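Tyrosine--tRNA ligase (Archaeoglobus fulgidus, PDB 2CYB) probably catalyses the ATP-dependent activation of tyrosine to tyrosyl-adenylate and its transfer to the acceptor end of tRNA(Tyr), as a homodimer. Local coordinates at residues L164-L169 against E189-L194. Sequence-based numbering, arbitrary orientation.
Sequences LDIAHL and ENLPRL. With TYR (tyrosine), chain C.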
loop_
_atom_site.group_PDB
_atom_site.type_symbol
_atom_site.label_atom_id
_atom_site.label_comp_id
_atom_site.label_asym_id
_atom_site.label_seq_id
_atom_site.Cartn_x
_atom_site.Cartn_y
_atom_site.Cartn_z
ATOM N N LEU A 164 -8.812 -3.294 -9.096
ATOM C CA LEU A 164 -8.770 -2.201 -10.062
ATOM C C LEU A 164 -8.440 -2.654 -11.474
ATOM O O LEU A 164 -8.813 -1.981 -12.442
ATOM C CB LEU A 164 -7.776 -1.126 -9.623
ATOM C CG LEU A 164 -8.297 -0.241 -8.489
ATOM C CD1 LEU A 164 -7.161 0.646 -7.965
ATOM C CD2 LEU A 164 -9.477 0.603 -9.005
ATOM N N ASP A 165 -7.742 -3.779 -11.611
ATOM C CA ASP A 165 -7.416 -4.277 -12.947
ATOM C C ASP A 165 -8.704 -4.592 -13.699
ATOM O O ASP A 165 -8.787 -4.387 -14.905
ATOM C CB ASP A 165 -6.566 -5.548 -12.870
ATOM C CG ASP A 165 -5.166 -5.278 -12.395
ATOM O OD1 ASP A 165 -4.544 -6.219 -11.868
ATOM O OD2 ASP A 165 -4.682 -4.134 -12.560
ATOM N N ILE A 166 -9.706 -5.091 -12.978
ATOM C CA ILE A 166 -10.986 -5.435 -13.586
ATOM C C ILE A 166 -11.599 -4.191 -14.238
ATOM O O ILE A 166 -12.015 -4.222 -15.400
ATOM C CB ILE A 166 -11.967 -6.004 -12.529
ATOM C CG1 ILE A 166 -11.441 -7.348 -12.004
ATOM C CG2 ILE A 166 -13.351 -6.180 -13.142
ATOM C CD1 ILE A 166 -12.170 -7.847 -10.776
ATOM N N ALA A 167 -11.626 -3.092 -13.495
ATOM C CA ALA A 167 -12.190 -1.843 -14.007
ATOM C C ALA A 167 -11.357 -1.215 -15.118
ATOM O O ALA A 167 -11.892 -0.809 -16.149
ATOM C CB ALA A 167 -12.354 -0.849 -12.874
ATOM N N HIS A 168 -10.049 -1.127 -14.913
ATOM C CA HIS A 168 -9.190 -0.507 -15.912
ATOM C C HIS A 168 -9.018 -1.287 -17.211
ATOM O O HIS A 168 -8.648 -0.705 -18.230
ATOM C CB HIS A 168 -7.835 -0.165 -15.289
ATOM C CG HIS A 168 -7.886 1.028 -14.384
ATOM N ND1 HIS A 168 -7.374 2.255 -14.741
ATOM C CD2 HIS A 168 -8.447 1.194 -13.161
ATOM C CE1 HIS A 168 -7.616 3.129 -13.778
ATOM N NE2 HIS A 168 -8.267 2.510 -12.808
ATOM N N LEU A 169 -9.286 -2.592 -17.187
ATOM C CA LEU A 169 -9.182 -3.396 -18.399
ATOM C C LEU A 169 -10.564 -3.530 -19.057
ATOM O O LEU A 169 -10.724 -4.234 -20.060
ATOM C CB LEU A 169 -8.608 -4.783 -18.074
ATOM C CG LEU A 169 -7.147 -4.804 -17.606
ATOM C CD1 LEU A 169 -6.797 -6.194 -17.075
ATOM C CD2 LEU A 169 -6.221 -4.417 -18.751
ATOM N N GLU A 189 -17.693 -5.145 -4.125
ATOM C CA GLU A 189 -18.156 -4.214 -3.106
ATOM C C GLU A 189 -17.557 -2.807 -3.205
ATOM O O GLU A 189 -18.258 -1.815 -2.995
ATOM C CB GLU A 189 -17.879 -4.797 -1.716
ATOM C CG GLU A 189 -18.423 -3.975 -0.564
ATOM C CD GLU A 189 -18.166 -4.620 0.785
ATOM O OE1 GLU A 189 -18.601 -5.771 0.990
ATOM O OE2 GLU A 189 -17.531 -3.974 1.646
ATOM N N ASN A 190 -16.276 -2.723 -3.551
ATOM C CA ASN A 190 -15.584 -1.437 -3.623
ATOM C C ASN A 190 -15.545 -0.703 -4.956
ATOM O O ASN A 190 -15.544 0.528 -4.971
ATOM C CB ASN A 190 -14.150 -1.606 -3.116
ATOM C CG ASN A 190 -14.080 -1.691 -1.611
ATOM O OD1 ASN A 190 -15.070 -1.995 -0.949
ATOM N ND2 ASN A 190 -12.903 -1.432 -1.061
ATOM N N LEU A 191 -15.500 -1.434 -6.067
ATOM C CA LEU A 191 -15.434 -0.784 -7.372
ATOM C C LEU A 191 -16.566 0.214 -7.620
ATOM O O LEU A 191 -16.333 1.281 -8.180
ATOM C CB LEU A 191 -15.387 -1.813 -8.500
ATOM C CG LEU A 191 -14.062 -2.590 -8.591
ATOM C CD1 LEU A 191 -14.062 -3.454 -9.830
ATOM C CD2 LEU A 191 -12.892 -1.620 -8.640
ATOM N N PRO A 192 -17.798 -0.108 -7.195
ATOM C CA PRO A 192 -18.868 0.862 -7.441
ATOM C C PRO A 192 -18.604 2.198 -6.740
ATOM O O PRO A 192 -19.006 3.250 -7.234
ATOM C CB PRO A 192 -20.109 0.157 -6.896
ATOM C CG PRO A 192 -19.795 -1.304 -7.109
ATOM C CD PRO A 192 -18.346 -1.368 -6.652
ATOM N N ARG A 193 -17.923 2.149 -5.596
ATOM C CA ARG A 193 -17.622 3.359 -4.842
ATOM C C ARG A 193 -16.663 4.258 -5.608
ATOM O O ARG A 193 -16.530 5.445 -5.298
ATOM C CB ARG A 193 -17.033 3.014 -3.478
ATOM C CG ARG A 193 -17.974 2.237 -2.572
ATOM C CD ARG A 193 -19.164 3.079 -2.141
ATOM N NE ARG A 193 -19.985 2.382 -1.155
ATOM C CZ ARG A 193 -20.922 2.963 -0.419
ATOM N NH1 ARG A 193 -21.166 4.264 -0.552
ATOM N NH2 ARG A 193 -21.608 2.243 0.464
ATOM N N LEU A 194 -15.991 3.692 -6.606
ATOM C CA LEU A 194 -15.064 4.463 -7.417
ATOM C C LEU A 194 -15.669 4.755 -8.782
ATOM O O LEU A 194 -14.979 5.190 -9.700
ATOM C CB LEU A 194 -13.733 3.714 -7.568
ATOM C CG LEU A 194 -12.761 3.881 -6.389
ATOM C CD1 LEU A 194 -13.367 3.315 -5.120
ATOM C CD2 LEU A 194 -11.450 3.177 -6.699
HETATM N N TYR C . -4.067 -13.066 -7.829
HETATM C CA TYR C . -3.867 -13.932 -9.017
HETATM C C TYR C . -3.205 -15.252 -8.629
HETATM O O TYR C . -2.977 -16.075 -9.531
HETATM C CB TYR C . -3.020 -13.186 -10.053
HETATM C CG TYR C . -3.716 -11.939 -10.544
HETATM C CD1 TYR C . -3.114 -10.684 -10.444
HETATM C CD2 TYR C . -4.994 -12.021 -11.110
HETATM C CE1 TYR C . -3.773 -9.531 -10.905
HETATM C CE2 TYR C . -5.654 -10.894 -11.567
HETATM C CZ TYR C . -5.041 -9.651 -11.465
HETATM O OH TYR C . -5.700 -8.546 -11.943
HETATM O OXT TYR C . -2.939 -15.453 -7.425
#
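The last turn of helix 154-168 faces the turn that follows helix 181-190, and the backbones come nearest where the CA atoms of Leu164 and Leu191 stand 7.3 Å apart. Leu191 is the centre of the contact, its two methyls spread over three residues of the helix. CD2 meets CD2 of Leu164 at 4.1 Å and also approaches CB of Ala167 at 4.3 Å, while CD1 lies against CB of Ile166. A forked side chain suits this place because its branches find different partners, and the single methyl of Ala167, three residues on from Leu164, offers a low surface for CD2 of Leu191. Leu164 also touches Leu194, CD2 to CD2 at 4.0 Å, their side chains crossing at about a right angle. A backbone hydrogen bond from Leu194 N to Leu191 O closes the turn, consistent with both leucines facing the same helix. Asp165 leaves the helix on the side away from 189-194. Its CG is anti to the carbonyl carbon (chi1 -71°), and OD1 accepts a 2.6 Å hydrogen bond from OH of the bound tyrosine, a task suited to a carboxylate. OD2 takes a hydrogen bond from NE2 of Gln116. In this class I Rossmann-fold domain, helix 119-131 lies against Leu164 through Val125 and against Leu194 through Met128, and Ile166 leans on Tyr36 of strand 34-39.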